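S-adenosyl-L-methionine methyl transferase (Ruegeria pomeroyi DSS-3, PDB 3IHT) binds S-adenosylmethionine and probably transfers its methyl group to a substrate not yet identified. Local coordinates at residues 27-32 / 161-166; 41-46 / 104-109; 124-129 / 145-150; 132-137 / 149-154. All coordinates share one frame; numbering follows the deposited sequence.

Interaction 1. Residues 27-32 / 161-166; sequences RACLEH and PGAVVG
A first torsion of -72° sets SG of C29 beside its own backbone N, on the side of A163, and a positive phi of 98° at G162 lets the facing loop bend round CB of A28. The contact belongs to the Rossmann-like methyltransferase fold: helix 15-36, which precedes strand 44-47, the first in the chain, is met by the loop between strands 155-157 and 169-172.

A28 carries the larger share. Its CB points at the loop and is met mostly by backbone atoms, standing 3.6 Å from O of P161 and 3.7 Å from N of A163. A single methyl suits this place, because the loop's main chain passes so close to the helix surface. G162 is suited for two reasons: with these backbone angles a CB would press on the carbonyl O of P161, and it would also crowd the methyl of A28. A163 turns its own CB toward the helix, 4.3 Å from CB of A28.

No hydrogen bond joins the two segments; they meet by van der Waals contact of small side chains with each other and with the loop backbone. A polar tie lies one turn back on the same helix, where S25 OG bonds to N of V164. R27, next to A28 in sequence, forms a salt bridge with D17 of the second subunit. C29 also packs on L159, P160, C168 and I170, which makes it the inward, buried side of a contact that otherwise lies at the surface. Its sulfur SG comes to 3.9 Å from CB of A163.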
# COMPACT_ATOMS: atom_id res chain seq x y z
N ARG A 27 7.73 -1.49 -8.57
CA ARG A 27 8.19 -0.40 -9.34
C ARG A 27 9.54 -0.79 -9.98
O ARG A 27 9.74 -0.61 -11.18
CB ARG A 27 8.29 0.86 -8.52
CG ARG A 27 8.96 1.99 -9.23
CD ARG A 27 8.86 3.29 -8.43
NE ARG A 27 9.67 3.22 -7.23
CZ ARG A 27 9.72 4.17 -6.30
NH1 ARG A 27 8.98 5.25 -6.42
NH2 ARG A 27 10.49 4.02 -5.24
N ALA A 28 10.47 -1.29 -9.16
CA ALA A 28 11.84 -1.61 -9.66
C ALA A 28 11.78 -2.70 -10.74
O ALA A 28 12.37 -2.55 -11.82
CB ALA A 28 12.77 -2.04 -8.46
N CYS A 29 11.03 -3.76 -10.46
CA CYS A 29 10.91 -4.90 -11.38
C CYS A 29 10.19 -4.54 -12.66
O CYS A 29 10.62 -4.92 -13.75
CB CYS A 29 10.25 -6.09 -10.69
SG CYS A 29 11.34 -6.85 -9.47
N LEU A 30 9.10 -3.78 -12.55
CA LEU A 30 8.38 -3.37 -13.77
C LEU A 30 9.17 -2.43 -14.65
O LEU A 30 9.18 -2.59 -15.87
CB LEU A 30 7.02 -2.75 -13.45
CG LEU A 30 6.02 -3.79 -12.94
CD1 LEU A 30 4.73 -3.11 -12.46
CD2 LEU A 30 5.69 -4.86 -13.99
N GLU A 31 9.84 -1.44 -14.07
CA GLU A 31 10.64 -0.53 -14.87
C GLU A 31 11.78 -1.28 -15.58
O GLU A 31 12.03 -1.08 -16.78
CB GLU A 31 11.14 0.65 -14.03
CG GLU A 31 9.99 1.64 -13.69
CD GLU A 31 10.40 2.83 -12.86
OE1 GLU A 31 11.61 3.10 -12.76
OE2 GLU A 31 9.52 3.49 -12.26
N HIS A 32 12.40 -2.20 -14.86
CA HIS A 32 13.43 -3.06 -15.42
C HIS A 32 12.85 -3.92 -16.56
O HIS A 32 13.42 -3.97 -17.65
CB HIS A 32 14.04 -3.94 -14.33
CG HIS A 32 15.07 -4.91 -14.81
ND1 HIS A 32 16.26 -4.52 -15.39
CD2 HIS A 32 15.08 -6.27 -14.80
CE1 HIS A 32 16.96 -5.59 -15.72
NE2 HIS A 32 16.28 -6.67 -15.35
N PRO A 161 18.36 -3.55 -9.07
CA PRO A 161 18.52 -2.67 -7.93
C PRO A 161 17.19 -2.06 -7.50
O PRO A 161 16.34 -1.69 -8.36
CB PRO A 161 19.49 -1.59 -8.45
CG PRO A 161 20.28 -2.26 -9.50
CD PRO A 161 19.24 -3.16 -10.18
N GLY A 162 17.00 -2.01 -6.19
CA GLY A 162 15.80 -1.48 -5.58
C GLY A 162 14.79 -2.56 -5.19
O GLY A 162 13.95 -2.35 -4.30
N ALA A 163 14.85 -3.71 -5.84
CA ALA A 163 13.91 -4.78 -5.51
C ALA A 163 14.31 -5.48 -4.23
O ALA A 163 15.49 -5.39 -3.81
CB ALA A 163 13.80 -5.79 -6.69
N VAL A 164 13.35 -6.12 -3.56
CA VAL A 164 13.59 -6.84 -2.33
C VAL A 164 13.35 -8.31 -2.57
O VAL A 164 12.29 -8.70 -3.09
CB VAL A 164 12.69 -6.29 -1.16
CG1 VAL A 164 12.84 -7.14 0.07
CG2 VAL A 164 13.00 -4.81 -0.90
N VAL A 165 14.32 -9.15 -2.19
CA VAL A 165 14.25 -10.57 -2.48
C VAL A 165 12.99 -11.13 -1.79
O VAL A 165 12.72 -10.83 -0.61
CB VAL A 165 15.49 -11.34 -1.96
CG1 VAL A 165 15.30 -12.86 -2.14
CG2 VAL A 165 16.76 -10.83 -2.69
N GLY A 166 12.22 -11.91 -2.52
CA GLY A 166 11.01 -12.55 -1.99
C GLY A 166 9.72 -11.78 -2.22
O GLY A 166 8.64 -12.34 -1.98

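Interaction 2. Residues 41-46 / 104-109; sequences SGPVYE and GATASL
The ring of Y45 turns one face to A107, whose CB stands 4.0 Å from the ring centroid and 15° off the normal, offset toward the rim by CE2, a CH-pi contact. Both residues lie on neighbouring parallel strands of the Rossmann-like methyltransferase sheet, 44-47 and 107-112. V44 and L109 form the parallel bridge pair; they lie side by side and point the same way, with CG1 of V44 4.1 Å from CD2 of L109. Branched apolar chains suit their face of the sheet, where L109 goes on to pack against A33 and I34 of helix 15-36. Y45, on the other side, packs on T99 and F103 of helix 92-103.

Two main-chain bonds tie the strands: N of Y45 to O of L109 at 2.8 Å, and N of S108 to O of P43 at 2.9 Å. At S108 the chain turns a corner, and the side chain probably helps to hold it. Its OG sits between the backbone N and the carbonyl carbon (chi1 59°) and donates to O of G42 at 2.7 Å, approaching from above the carbonyl plane. R65 NH1 bonds to the same OG. An alanine here would probably leave that carbonyl of G42 and the R65 guanidinium each short of a partner, and the corner less firmly fixed.

Glycine suits position 42, because a CB would clash with O of T106, which already takes a CA-H...O contact from CA of G42 at 3.2 Å. At the far end of the tyrosine, a water lying in the ring plane is 2.6 Å from OH of Y45 and donates to O of G104.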
# COMPACT_ATOMS: atom_id res chain seq x y z
N SER A 41 7.02 -5.77 -29.51
CA SER A 41 5.88 -4.89 -29.78
C SER A 41 4.55 -5.47 -29.33
O SER A 41 3.54 -4.78 -29.42
CB SER A 41 5.81 -4.50 -31.24
OG SER A 41 5.58 -5.62 -32.04
N GLY A 42 4.54 -6.71 -28.88
CA GLY A 42 3.33 -7.32 -28.34
C GLY A 42 2.91 -6.68 -27.03
O GLY A 42 3.69 -5.96 -26.38
N PRO A 43 1.67 -6.93 -26.61
CA PRO A 43 1.13 -6.19 -25.47
C PRO A 43 1.67 -6.57 -24.10
O PRO A 43 2.29 -7.61 -23.91
CB PRO A 43 -0.38 -6.50 -25.52
CG PRO A 43 -0.47 -7.78 -26.17
CD PRO A 43 0.65 -7.80 -27.22
N VAL A 44 1.42 -5.67 -23.17
CA VAL A 44 1.63 -5.88 -21.76
C VAL A 44 0.30 -6.32 -21.17
O VAL A 44 -0.75 -5.73 -21.46
CB VAL A 44 2.09 -4.59 -21.09
CG1 VAL A 44 2.21 -4.77 -19.58
CG2 VAL A 44 3.40 -4.04 -21.79
N TYR A 45 0.33 -7.40 -20.40
CA TYR A 45 -0.86 -7.89 -19.70
C TYR A 45 -0.72 -7.57 -18.23
O TYR A 45 0.28 -7.93 -17.60
CB TYR A 45 -1.07 -9.41 -19.86
CG TYR A 45 -1.43 -9.94 -21.25
CD1 TYR A 45 -1.76 -9.07 -22.31
CD2 TYR A 45 -1.44 -11.31 -21.51
CE1 TYR A 45 -2.07 -9.55 -23.57
CE2 TYR A 45 -1.80 -11.80 -22.77
CZ TYR A 45 -2.11 -10.90 -23.80
OH TYR A 45 -2.43 -11.36 -25.07
N GLU A 46 -1.75 -6.93 -17.67
CA GLU A 46 -1.82 -6.59 -16.24
C GLU A 46 -2.89 -7.48 -15.62
O GLU A 46 -4.08 -7.32 -15.92
CB GLU A 46 -2.18 -5.10 -16.10
CG GLU A 46 -2.53 -4.61 -14.70
CD GLU A 46 -1.33 -4.48 -13.78
OE1 GLU A 46 -0.23 -4.98 -14.14
OE2 GLU A 46 -1.46 -3.85 -12.70
N GLY A 104 -2.77 -15.31 -29.26
CA GLY A 104 -1.63 -16.22 -29.28
C GLY A 104 -0.48 -15.85 -28.35
O GLY A 104 -0.63 -15.05 -27.41
N ALA A 105 0.68 -16.44 -28.61
CA ALA A 105 1.85 -16.27 -27.74
C ALA A 105 2.62 -15.00 -28.09
O ALA A 105 3.78 -15.06 -28.49
CB ALA A 105 2.78 -17.49 -27.87
N THR A 106 1.97 -13.86 -27.91
CA THR A 106 2.51 -12.58 -28.36
C THR A 106 2.75 -11.56 -27.27
O THR A 106 3.21 -10.46 -27.55
CB THR A 106 1.59 -11.97 -29.39
OG1 THR A 106 0.28 -11.83 -28.83
CG2 THR A 106 1.59 -12.83 -30.70
N ALA A 107 2.47 -11.90 -26.00
CA ALA A 107 2.66 -10.91 -24.95
C ALA A 107 4.14 -10.64 -24.71
O ALA A 107 4.96 -11.58 -24.65
CB ALA A 107 1.99 -11.37 -23.62
N SER A 108 4.49 -9.37 -24.53
CA SER A 108 5.88 -9.00 -24.26
C SER A 108 6.17 -9.00 -22.77
O SER A 108 7.32 -9.19 -22.35
CB SER A 108 6.19 -7.61 -24.85
OG SER A 108 5.34 -6.59 -24.32
N LEU A 109 5.15 -8.73 -21.97
CA LEU A 109 5.32 -8.57 -20.53
C LEU A 109 4.00 -8.91 -19.86
O LEU A 109 2.96 -8.35 -20.23
CB LEU A 109 5.73 -7.12 -20.19
CG LEU A 109 5.80 -6.68 -18.74
CD1 LEU A 109 6.74 -7.58 -17.89
CD2 LEU A 109 6.22 -5.22 -18.63
O HOH W 1 5.90 -9.23 -27.95
O HOH W 2 -2.37 -13.91 -25.49

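Interaction 3. Residues 124-129 / 145-150; sequences RFARLI and SSDRMY
A126 and R127 of helix 119-133 lie against the loop that follows strand 141-145, CA of A126 being 5.7 Å from CA of M149 and CA of R127 5.6 Å from CA of Y150, with no hydrogen bond directly between the two segments. The small residue lets the loop backbone come near: CB of A126 is 3.5 Å from O of R148 and also touches CB of D147. SE of M149, present as selenomethionine, lies 4.0 Å from the same methyl. An alanine fits here because the loop backbone passes close to the helix, and the flexible selenomethionine chain, bent at its second and third torsions, can fill in beside it.

On the outer side R127 packs against Y150, the residue with the largest share of the contact. CG of R127 is anti to its backbone N (chi1 -179°) and the chain bends at the third torsion. CB lies over one face of the tyrosine ring, 4.2 Å from the ring centroid, as a CH-pi contact. Further out, CZ stands 4.3 Å from that centroid but well off its normal, an off-centre cation-pi interaction, with the guanidinium and ring planes 39° apart. A water links the two polar ends, accepting from NH2 of R127 and donating to OH of Y150.

The hydroxyl is also bonded to D123, and S130 OG holds N of Y150, so the hydroxyl and the backbone of Y150 each have a polar tie to helix 119-133. F125, on the same helix, touches S-adenosylmethionine. The carboxylate of D123, bonded to the tyrosine hydroxyl, would probably make the ring a better partner for the guanidinium of R127.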
# COMPACT_ATOMS: atom_id res chain seq x y z
N ARG A 124 -1.16 -21.22 -3.50
CA ARG A 124 -1.94 -22.21 -4.27
C ARG A 124 -2.44 -21.65 -5.61
O ARG A 124 -2.47 -22.36 -6.63
CB ARG A 124 -3.10 -22.75 -3.46
CG ARG A 124 -2.63 -23.58 -2.27
CD ARG A 124 -3.79 -24.28 -1.62
NE ARG A 124 -4.69 -23.40 -0.89
CZ ARG A 124 -4.55 -23.03 0.39
NH1 ARG A 124 -3.50 -23.38 1.10
NH2 ARG A 124 -5.50 -22.31 0.96
N PHE A 125 -2.83 -20.38 -5.61
CA PHE A 125 -3.30 -19.74 -6.83
C PHE A 125 -2.18 -19.52 -7.82
O PHE A 125 -2.33 -19.76 -9.01
CB PHE A 125 -3.97 -18.40 -6.51
CG PHE A 125 -4.72 -17.81 -7.68
CD1 PHE A 125 -5.83 -18.44 -8.21
CD2 PHE A 125 -4.30 -16.62 -8.25
CE1 PHE A 125 -6.52 -17.91 -9.29
CE2 PHE A 125 -5.00 -16.07 -9.34
CZ PHE A 125 -6.11 -16.71 -9.86
N ALA A 126 -1.02 -19.12 -7.33
CA ALA A 126 0.17 -18.98 -8.15
C ALA A 126 0.50 -20.32 -8.85
O ALA A 126 0.81 -20.35 -10.06
CB ALA A 126 1.35 -18.55 -7.28
N ARG A 127 0.40 -21.42 -8.10
CA ARG A 127 0.64 -22.73 -8.67
C ARG A 127 -0.37 -23.01 -9.78
O ARG A 127 -0.03 -23.39 -10.91
CB ARG A 127 0.53 -23.79 -7.56
CG ARG A 127 0.77 -25.23 -8.00
CD ARG A 127 0.53 -26.20 -6.82
NE ARG A 127 1.45 -25.95 -5.70
CZ ARG A 127 2.62 -26.55 -5.52
NH1 ARG A 127 3.05 -27.51 -6.36
NH2 ARG A 127 3.38 -26.21 -4.47
N LEU A 128 -1.65 -22.81 -9.46
CA LEU A 128 -2.70 -23.08 -10.44
C LEU A 128 -2.57 -22.24 -11.73
O LEU A 128 -2.76 -22.77 -12.86
CB LEU A 128 -4.05 -22.84 -9.78
CG LEU A 128 -5.31 -23.16 -10.60
CD1 LEU A 128 -6.46 -23.44 -9.63
CD2 LEU A 128 -5.61 -21.98 -11.57
N ILE A 129 -2.26 -20.96 -11.59
CA ILE A 129 -2.30 -20.06 -12.76
C ILE A 129 -1.03 -20.09 -13.60
O ILE A 129 -1.05 -19.64 -14.75
CB ILE A 129 -2.63 -18.59 -12.41
CG1 ILE A 129 -1.55 -17.93 -11.54
CG2 ILE A 129 -4.01 -18.50 -11.78
CD1 ILE A 129 -1.85 -16.49 -11.26
N SER A 145 5.89 -11.14 -11.11
CA SER A 145 4.83 -11.51 -10.17
C SER A 145 5.20 -11.17 -8.74
O SER A 145 6.33 -11.18 -8.38
CB SER A 145 4.59 -13.03 -10.23
OG SER A 145 3.40 -13.38 -9.47
N SER A 146 4.18 -10.85 -7.93
CA SER A 146 4.36 -10.68 -6.51
C SER A 146 4.21 -12.01 -5.76
O SER A 146 4.30 -12.02 -4.53
CB SER A 146 3.40 -9.61 -5.97
OG SER A 146 2.09 -9.77 -6.47
N ASP A 147 4.04 -13.12 -6.50
CA ASP A 147 4.06 -14.48 -5.94
C ASP A 147 5.11 -15.33 -6.69
O ASP A 147 5.19 -15.24 -7.91
CB ASP A 147 2.69 -15.16 -6.22
CG ASP A 147 1.49 -14.45 -5.53
OD1 ASP A 147 1.50 -14.49 -4.28
OD2 ASP A 147 0.55 -13.93 -6.24
N ARG A 148 5.86 -16.15 -5.97
CA ARG A 148 6.70 -17.16 -6.60
C ARG A 148 5.88 -18.08 -7.53
O ARG A 148 4.81 -18.52 -7.15
CB ARG A 148 7.38 -18.02 -5.57
CG ARG A 148 8.37 -18.99 -6.21
CD ARG A 148 9.03 -19.88 -5.22
NE ARG A 148 9.78 -19.10 -4.24
CZ ARG A 148 11.05 -18.72 -4.35
NH1 ARG A 148 11.78 -19.00 -5.43
NH2 ARG A 148 11.59 -18.01 -3.35
N MSE A 149 6.38 -18.32 -8.75
CA MSE A 149 5.61 -19.00 -9.76
C MSE A 149 6.16 -20.41 -10.00
O MSE A 149 7.21 -20.77 -9.48
CB MSE A 149 5.61 -18.20 -11.06
CG MSE A 149 5.10 -16.80 -10.90
SE MSE A 149 3.24 -16.66 -10.21
CE MSE A 149 2.33 -16.94 -11.89
N TYR A 150 5.40 -21.21 -10.74
CA TYR A 150 5.71 -22.60 -10.97
C TYR A 150 5.68 -22.92 -12.46
O TYR A 150 4.79 -23.61 -12.94
CB TYR A 150 4.65 -23.44 -10.24
CG TYR A 150 4.66 -23.29 -8.72
CD1 TYR A 150 4.02 -22.25 -8.09
CD2 TYR A 150 5.30 -24.25 -7.92
CE1 TYR A 150 4.01 -22.13 -6.71
CE2 TYR A 150 5.28 -24.15 -6.54
CZ TYR A 150 4.66 -23.09 -5.94
OH TYR A 150 4.63 -23.01 -4.57
O HOH W 3 3.72 -24.58 -1.88

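Interaction 4. Residues 132-137 / 149-154; sequences LIEPHL and MYFEGL. With NI (nickel (II) ion), chain D.
The carboxylate of E134 takes backbone N-H groups from three successive loop residues. OE1 accepts from N of E152 at 2.8 Å in a nearly straight bond, and OE2 accepts from N of G153 at 2.7 Å, each oxygen through its syn lone pair. A weak third bond runs from N of L154 to OE2. A glutamate suits the place because its chain, with CG anti to the backbone N (chi1 -173°) and extended beyond, carries both oxygens to the turn. G153 suits it too, since a CB would crowd OE2. An alanine in place of E134 would probably leave these N-H groups without their acceptor and the turn freer to move.

L154 and F151 lie beside the carboxylate. L154 slides past E134 in the opposite direction and lays CD1 over the centre of the F151 ring, while OE1 of E134 lies at that ring's edge. CD1 of L137 meets CD1 of L154 at 3.7 Å. I133 crosses M149 at about a right angle, its CD1 3.7 Å from CE of M149. The side chain of E152 leads away and binds nickel through OE2 at 1.9 Å, with a water at 2.5 Å from the metal.

Outward, I133 touches L96 of helix 92-103 and seats helix 119-133 on V110 of strand 107-112 and M143 of strand 141-145, while F151 ties the loop to strand 169-172 by meeting Y171 edge-to-face.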
# COMPACT_ATOMS: atom_id res chain seq x y z
N LEU A 132 -1.35 -21.50 -16.98
CA LEU A 132 -2.26 -20.71 -17.78
C LEU A 132 -1.59 -19.46 -18.34
O LEU A 132 -1.98 -18.97 -19.39
CB LEU A 132 -3.52 -20.30 -16.99
CG LEU A 132 -4.37 -21.44 -16.41
CD1 LEU A 132 -5.62 -20.83 -15.69
CD2 LEU A 132 -4.77 -22.43 -17.47
N ILE A 133 -0.61 -18.93 -17.62
CA ILE A 133 0.11 -17.75 -18.05
C ILE A 133 1.24 -18.05 -19.05
O ILE A 133 1.41 -17.30 -20.03
CB ILE A 133 0.70 -16.99 -16.87
CG1 ILE A 133 -0.42 -16.40 -16.01
CG2 ILE A 133 1.76 -15.94 -17.31
CD1 ILE A 133 0.00 -15.88 -14.62
N GLU A 134 1.98 -19.12 -18.79
CA GLU A 134 3.21 -19.44 -19.56
C GLU A 134 3.05 -19.40 -21.10
O GLU A 134 3.89 -18.76 -21.76
CB GLU A 134 3.82 -20.77 -19.10
CG GLU A 134 5.15 -21.06 -19.72
CD GLU A 134 5.99 -22.06 -18.91
OE1 GLU A 134 5.47 -22.67 -17.94
OE2 GLU A 134 7.18 -22.23 -19.25
N PRO A 135 1.98 -19.98 -21.66
CA PRO A 135 1.84 -19.98 -23.12
C PRO A 135 1.65 -18.61 -23.80
O PRO A 135 1.73 -18.53 -25.03
CB PRO A 135 0.60 -20.87 -23.40
CG PRO A 135 0.31 -21.56 -22.10
CD PRO A 135 0.87 -20.71 -21.00
N HIS A 136 1.42 -17.56 -23.02
CA HIS A 136 1.14 -16.24 -23.55
C HIS A 136 2.37 -15.44 -23.97
O HIS A 136 2.23 -14.48 -24.74
CB HIS A 136 0.32 -15.43 -22.56
CG HIS A 136 -1.09 -15.90 -22.42
ND1 HIS A 136 -2.14 -15.35 -23.13
CD2 HIS A 136 -1.61 -16.93 -21.72
CE1 HIS A 136 -3.25 -15.99 -22.83
NE2 HIS A 136 -2.96 -16.96 -21.97
N LEU A 137 3.54 -15.80 -23.44
CA LEU A 137 4.74 -15.02 -23.63
C LEU A 137 5.41 -15.27 -25.00
O LEU A 137 5.62 -16.42 -25.43
CB LEU A 137 5.74 -15.29 -22.54
CG LEU A 137 5.55 -14.68 -21.16
CD1 LEU A 137 6.81 -15.00 -20.37
CD2 LEU A 137 5.34 -13.18 -21.22
N MSE A 149 6.38 -18.32 -8.75
CA MSE A 149 5.61 -19.00 -9.76
C MSE A 149 6.16 -20.41 -10.00
O MSE A 149 7.21 -20.77 -9.48
CB MSE A 149 5.61 -18.20 -11.06
CG MSE A 149 5.10 -16.80 -10.90
SE MSE A 149 3.24 -16.66 -10.21
CE MSE A 149 2.33 -16.94 -11.89
N TYR A 150 5.40 -21.21 -10.74
CA TYR A 150 5.71 -22.60 -10.97
C TYR A 150 5.68 -22.92 -12.46
O TYR A 150 4.79 -23.61 -12.94
CB TYR A 150 4.65 -23.44 -10.24
CG TYR A 150 4.66 -23.29 -8.72
CD1 TYR A 150 4.02 -22.25 -8.09
CD2 TYR A 150 5.30 -24.25 -7.92
CE1 TYR A 150 4.01 -22.13 -6.71
CE2 TYR A 150 5.28 -24.15 -6.54
CZ TYR A 150 4.66 -23.09 -5.94
OH TYR A 150 4.63 -23.01 -4.57
N PHE A 151 6.66 -22.38 -13.19
CA PHE A 151 6.71 -22.50 -14.64
C PHE A 151 7.52 -23.71 -15.10
O PHE A 151 8.33 -24.23 -14.34
CB PHE A 151 7.33 -21.24 -15.24
CG PHE A 151 6.50 -20.01 -15.07
CD1 PHE A 151 5.18 -19.98 -15.55
CD2 PHE A 151 7.00 -18.89 -14.44
CE1 PHE A 151 4.39 -18.83 -15.40
CE2 PHE A 151 6.21 -17.74 -14.32
CZ PHE A 151 4.90 -17.73 -14.79
N GLU A 152 7.26 -24.16 -16.32
CA GLU A 152 7.97 -25.31 -16.91
C GLU A 152 9.24 -24.90 -17.66
O GLU A 152 10.28 -25.57 -17.57
CB GLU A 152 7.04 -26.02 -17.90
CG GLU A 152 5.92 -26.79 -17.28
CD GLU A 152 6.39 -28.05 -16.60
OE1 GLU A 152 7.60 -28.42 -16.73
OE2 GLU A 152 5.56 -28.70 -15.94
N GLY A 153 9.14 -23.81 -18.40
CA GLY A 153 10.15 -23.39 -19.36
C GLY A 153 10.79 -22.04 -19.09
O GLY A 153 11.92 -21.79 -19.53
N LEU A 154 10.10 -21.15 -18.36
CA LEU A 154 10.60 -19.79 -18.12
C LEU A 154 11.72 -19.80 -17.07
O LEU A 154 11.64 -20.50 -16.06
CB LEU A 154 9.48 -18.87 -17.70
CG LEU A 154 8.22 -18.82 -18.57
CD1 LEU A 154 7.25 -17.81 -18.01
CD2 LEU A 154 8.49 -18.56 -20.06
NI NI D . 5.92 -30.38 -15.02
O HOH W 4 7.90 -30.67 -13.50

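In the fold
Interaction 2 is the buried one, joining two central parallel strands with main-chain bonds and apolar side chains, whereas interaction 1 lies at the surface and relies on small groups without any hydrogen bond between its segments. Interactions 3 and 4 are partly buried and use the same elements: helix 119-133 and the loop after strand 141-145, sharing M149 and Y150. They differ in chemistry, a guanidinium over an aromatic ring in one and a carboxylate gripped by backbone N-H groups in the other. A probable hydrogen bond from N of A107 to O of H136 joins interactions 2 and 4. Interaction 1 touches none of the others, its centre 18 to 20 Å from theirs.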